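Local coordinates for protein salt-tolerant glutaminase (PDB 3AGD) that probably catalyses the hydrolysis of L-glutamine to L-glutamate and ammonium, as a salt-tolerant member of the glutaminase family, at residues 100-105 and 175-180; 13-18 and 295-300. All blocks are in the same frame, centred on the assembly; numbering follows the deposited sequence.

Contact 1 of 2, residues 100-105 and 175-180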
# COMPACT_ATOMS: atom_id res chain seq x y z
N SER A 100 -15.38 7.07 24.40
CA SER A 100 -14.70 6.03 23.64
C SER A 100 -14.69 4.69 24.36
O SER A 100 -14.70 3.63 23.73
CB SER A 100 -13.27 6.45 23.31
OG SER A 100 -12.47 6.53 24.48
N LEU A 101 -14.68 4.73 25.69
CA LEU A 101 -14.66 3.52 26.51
C LEU A 101 -16.06 3.05 26.88
O LEU A 101 -16.26 1.88 27.23
CB LEU A 101 -13.87 3.76 27.80
CG LEU A 101 -12.46 4.32 27.67
CD1 LEU A 101 -11.90 4.57 29.06
CD2 LEU A 101 -11.59 3.35 26.89
N GLU A 102 -17.02 3.96 26.83
CA GLU A 102 -18.40 3.64 27.18
C GLU A 102 -19.07 2.78 26.12
O GLU A 102 -20.25 2.47 26.24
CB GLU A 102 -19.21 4.91 27.40
CG GLU A 102 -18.70 5.79 28.54
CD GLU A 102 -19.66 6.92 28.87
OE1 GLU A 102 -20.00 7.70 27.96
OE2 GLU A 102 -20.06 7.03 30.05
N ALA A 103 -18.33 2.40 25.09
CA ALA A 103 -18.88 1.56 24.03
C ALA A 103 -19.07 0.16 24.59
O ALA A 103 -18.73 -0.11 25.74
CB ALA A 103 -17.94 1.52 22.84
N GLU A 104 -19.62 -0.72 23.76
CA GLU A 104 -19.87 -2.10 24.16
C GLU A 104 -18.59 -2.89 24.40
O GLU A 104 -18.58 -3.85 25.18
CB GLU A 104 -20.71 -2.80 23.09
CG GLU A 104 -20.23 -2.55 21.66
CD GLU A 104 -18.82 -3.05 21.41
OE1 GLU A 104 -18.04 -2.33 20.75
OE2 GLU A 104 -18.48 -4.16 21.87
N SER A 105 -17.51 -2.49 23.74
CA SER A 105 -16.24 -3.18 23.85
C SER A 105 -15.37 -2.71 25.03
O SER A 105 -14.56 -3.47 25.55
CB SER A 105 -15.46 -3.03 22.54
OG SER A 105 -15.41 -1.68 22.12
N ARG A 175 -8.65 1.55 34.16
CA ARG A 175 -8.90 0.53 35.18
C ARG A 175 -10.40 0.54 35.48
O ARG A 175 -11.03 -0.50 35.63
CB ARG A 175 -8.14 0.85 36.48
CG ARG A 175 -6.71 0.36 36.52
CD ARG A 175 -5.99 0.89 37.76
NE ARG A 175 -6.71 0.60 38.99
CZ ARG A 175 -6.78 -0.60 39.55
NH1 ARG A 175 -6.17 -1.64 39.00
NH2 ARG A 175 -7.49 -0.77 40.66
N SER A 176 -10.95 1.75 35.57
CA SER A 176 -12.36 1.98 35.85
C SER A 176 -13.26 1.19 34.91
O SER A 176 -14.33 0.74 35.31
CB SER A 176 -12.65 3.48 35.71
OG SER A 176 -14.01 3.76 35.94
N TYR A 177 -12.82 1.02 33.66
CA TYR A 177 -13.61 0.28 32.68
C TYR A 177 -13.09 -1.14 32.43
O TYR A 177 -13.45 -1.76 31.43
CB TYR A 177 -13.66 1.03 31.34
CG TYR A 177 -14.58 2.23 31.35
CD1 TYR A 177 -14.20 3.42 31.95
CD2 TYR A 177 -15.85 2.16 30.76
CE1 TYR A 177 -15.05 4.52 31.97
CE2 TYR A 177 -16.71 3.25 30.78
CZ TYR A 177 -16.31 4.43 31.39
OH TYR A 177 -17.15 5.51 31.40
N GLY A 178 -12.23 -1.63 33.32
CA GLY A 178 -11.70 -2.98 33.18
C GLY A 178 -10.66 -3.20 32.09
O GLY A 178 -10.33 -4.34 31.77
N VAL A 179 -10.12 -2.13 31.52
CA VAL A 179 -9.11 -2.26 30.47
C VAL A 179 -7.75 -2.58 31.09
O VAL A 179 -6.93 -3.27 30.48
CB VAL A 179 -9.02 -0.99 29.61
CG1 VAL A 179 -7.88 -1.11 28.60
CG2 VAL A 179 -10.34 -0.77 28.89
N LEU A 180 -7.52 -2.06 32.29
CA LEU A 180 -6.27 -2.30 33.01
C LEU A 180 -6.60 -3.05 34.30
O LEU A 180 -7.62 -2.78 34.94
CB LEU A 180 -5.58 -0.99 33.37
CG LEU A 180 -5.06 -0.12 32.24
CD1 LEU A 180 -4.30 1.07 32.82
CD2 LEU A 180 -4.14 -0.93 31.34
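Leu-101 lies over the ring of Tyr-177 and makes the central touch between the loop 100-105 and the end of the helix in 175-180. Its CB stands 3.9 Å from the centroid of the Tyr-177 ring and 12° off the ring normal, a CH-pi contact made by the first carbon of the side chain. The branch runs on to the CD1 side of the ring: with CG of Leu-101 anti to the carbonyl carbon (chi1 -53°), Leu-101 CD1 reaches Tyr-177 CD1 at 3.9 Å, and the same leucine packs against Met-173 and Leu-174 of helix 165-176. The carbonyl O of Leu-101 lies 3.6 Å from Tyr-177 CD2 and accepts a hydrogen bond from His-106 ND1.

The tyrosine occupies the place where helix 165-176 stops. Tyr-177 is the first residue to leave helical geometry, and Gly-178, with positive phi, is the C-prime residue of a Schellman motif in which Gly-178 N bonds to Arg-175 O at 2.8 Å and Val-179 N returns to Leu-174 O. The ring leaves the chain just past the helix end, toward the loop that runs between helices 80-84 and 114-123 of the glutaminase domain.

Further along, Glu-102 meets the phenol end. Its CG comes obliquely to within 3.3 Å of Tyr-177 OH and 3.9 Å of Tyr-177 CE2. The carboxylate plane is turned 73° from that of the ring, and OE2 of Glu-102 stays 3.5 Å from Tyr-177 OH without bonding to it. The hydroxyl instead makes its hydrogen bond with Glu-98 OE2, a little earlier in the same loop.

Contact 2 of 2, residues 13-18 and 295-300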
# COMPACT_ATOMS: atom_id res chain seq x y z
N VAL A 13 19.70 17.16 4.51
CA VAL A 13 20.02 17.60 5.86
C VAL A 13 20.57 19.03 5.83
O VAL A 13 20.16 19.88 6.61
CB VAL A 13 21.06 16.68 6.53
CG1 VAL A 13 21.51 17.26 7.86
CG2 VAL A 13 20.45 15.30 6.73
N THR A 14 21.49 19.28 4.90
CA THR A 14 22.09 20.61 4.76
C THR A 14 21.03 21.65 4.43
O THR A 14 21.03 22.75 4.99
CB THR A 14 23.16 20.64 3.66
OG1 THR A 14 24.27 19.81 4.04
CG2 THR A 14 23.66 22.06 3.43
N GLU A 15 20.14 21.31 3.50
CA GLU A 15 19.09 22.23 3.09
C GLU A 15 18.10 22.52 4.22
O GLU A 15 18.01 23.65 4.71
CB GLU A 15 18.33 21.68 1.89
CG GLU A 15 17.44 22.72 1.24
CD GLU A 15 16.53 22.15 0.17
OE1 GLU A 15 16.96 21.25 -0.57
OE2 GLU A 15 15.38 22.62 0.07
N LEU A 16 17.35 21.50 4.62
CA LEU A 16 16.37 21.66 5.68
C LEU A 16 17.01 22.17 6.96
O LEU A 16 16.36 22.84 7.76
CB LEU A 16 15.64 20.34 5.95
CG LEU A 16 14.85 19.77 4.77
CD1 LEU A 16 14.01 18.58 5.25
CD2 LEU A 16 13.96 20.84 4.17
N GLY A 17 18.29 21.85 7.14
CA GLY A 17 19.00 22.29 8.33
C GLY A 17 19.35 23.77 8.35
O GLY A 17 19.96 24.24 9.31
N ALA A 18 18.96 24.50 7.31
CA ALA A 18 19.25 25.93 7.24
C ALA A 18 18.40 26.71 8.23
O ALA A 18 18.68 27.87 8.54
CB ALA A 18 19.00 26.44 5.83
N CYS A 295 10.21 13.75 5.96
CA CYS A 295 9.38 12.66 5.43
C CYS A 295 8.58 13.14 4.22
O CYS A 295 8.39 12.38 3.26
CB CYS A 295 8.45 12.13 6.52
SG CYS A 295 9.29 11.16 7.81
N ARG A 296 8.11 14.38 4.25
CA ARG A 296 7.35 14.94 3.14
C ARG A 296 8.26 15.04 1.91
O ARG A 296 7.85 14.74 0.80
CB ARG A 296 6.81 16.34 3.49
CG ARG A 296 5.74 16.35 4.58
CD ARG A 296 5.23 17.76 4.82
NE ARG A 296 4.35 17.87 5.99
CZ ARG A 296 3.08 17.47 6.02
NH1 ARG A 296 2.51 16.92 4.96
NH2 ARG A 296 2.37 17.63 7.13
N ARG A 297 9.51 15.45 2.13
CA ARG A 297 10.47 15.56 1.03
C ARG A 297 10.88 14.19 0.49
O ARG A 297 11.06 14.04 -0.72
CB ARG A 297 11.71 16.34 1.49
CG ARG A 297 11.54 17.85 1.50
CD ARG A 297 11.42 18.41 0.07
NE ARG A 297 12.68 18.35 -0.67
CZ ARG A 297 13.66 19.24 -0.57
NH1 ARG A 297 13.53 20.28 0.25
NH2 ARG A 297 14.77 19.10 -1.28
N LEU A 298 11.02 13.20 1.36
CA LEU A 298 11.39 11.86 0.91
C LEU A 298 10.29 11.32 0.00
O LEU A 298 10.57 10.72 -1.04
CB LEU A 298 11.59 10.92 2.10
CG LEU A 298 12.85 11.10 2.94
CD1 LEU A 298 12.82 10.14 4.12
CD2 LEU A 298 14.08 10.84 2.09
N SER A 299 9.05 11.54 0.41
CA SER A 299 7.90 11.09 -0.36
C SER A 299 7.84 11.78 -1.73
O SER A 299 7.63 11.12 -2.76
CB SER A 299 6.60 11.36 0.41
OG SER A 299 5.47 11.23 -0.43
N GLU A 300 8.03 13.09 -1.74
CA GLU A 300 7.97 13.84 -2.99
C GLU A 300 9.18 13.66 -3.91
O GLU A 300 9.01 13.45 -5.11
CB GLU A 300 7.79 15.34 -2.72
CG GLU A 300 7.77 16.16 -4.00
CD GLU A 300 7.48 17.63 -3.76
OE1 GLU A 300 8.19 18.25 -2.93
OE2 GLU A 300 6.54 18.16 -4.40
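Arg-297 reaches from helix 289-301 to Glu-15 on the last turn of helix 4-16. Its CB points toward that helix, and the chain then bends at chi2 (-69°) and chi3 (-71°), bringing the guanidinium up to the glutamate; the side chain also rests on Leu-12 of helix 4-16. NE is held from its own helix by a salt bridge to Asp-301 OD2, one turn further on. The two terminal nitrogens are left for the end-on, two-nitrogen salt bridge that links the N-terminal helix to helix 289-301, beside the antiparallel sheet whose strand 40-44 is touched by Val-13 and Leu-298.

NH1 of Arg-297 bonds to Glu-15 OE2 at 3.0 Å, and NH2 of Arg-297 to Glu-15 OE1 at 3.2 Å, a double grip that probably limits rotation of the guanidinium. Both bonds are fairly straight and stay near the guanidinium plane, but the carboxylate is rotated 45° from it: NH2 meets OE1 on the syn side, tilted out of the carboxylate plane, and NH1 approaches OE2 from farther above that plane. Leu-16, which also packs on Phe-39, brings CD2 obliquely to 4.0 Å from Arg-297 NH1.

Overall arrangement
From the N terminus, helix 4-16 comes first, and its last turn takes part in contact 2, whose partner follows only after 276 residues, on helix 289-301. That long loop carries most of the glutaminase domain, including the strands of the five-stranded antiparallel sheet. Contact 1 is nested within it: it closes a shorter loop of 69 intervening residues, largely helical, which joins the segment before helix 114-123 to the end of helix 165-176. The centres of contact 1 and contact 2 lie about 42 Å apart. The nearest atoms of contact 1 and contact 2 are about 25 Å apart, so they do not touch. Contact 2 pairs two helices beside the sheet, while contact 1 belongs to the helical part.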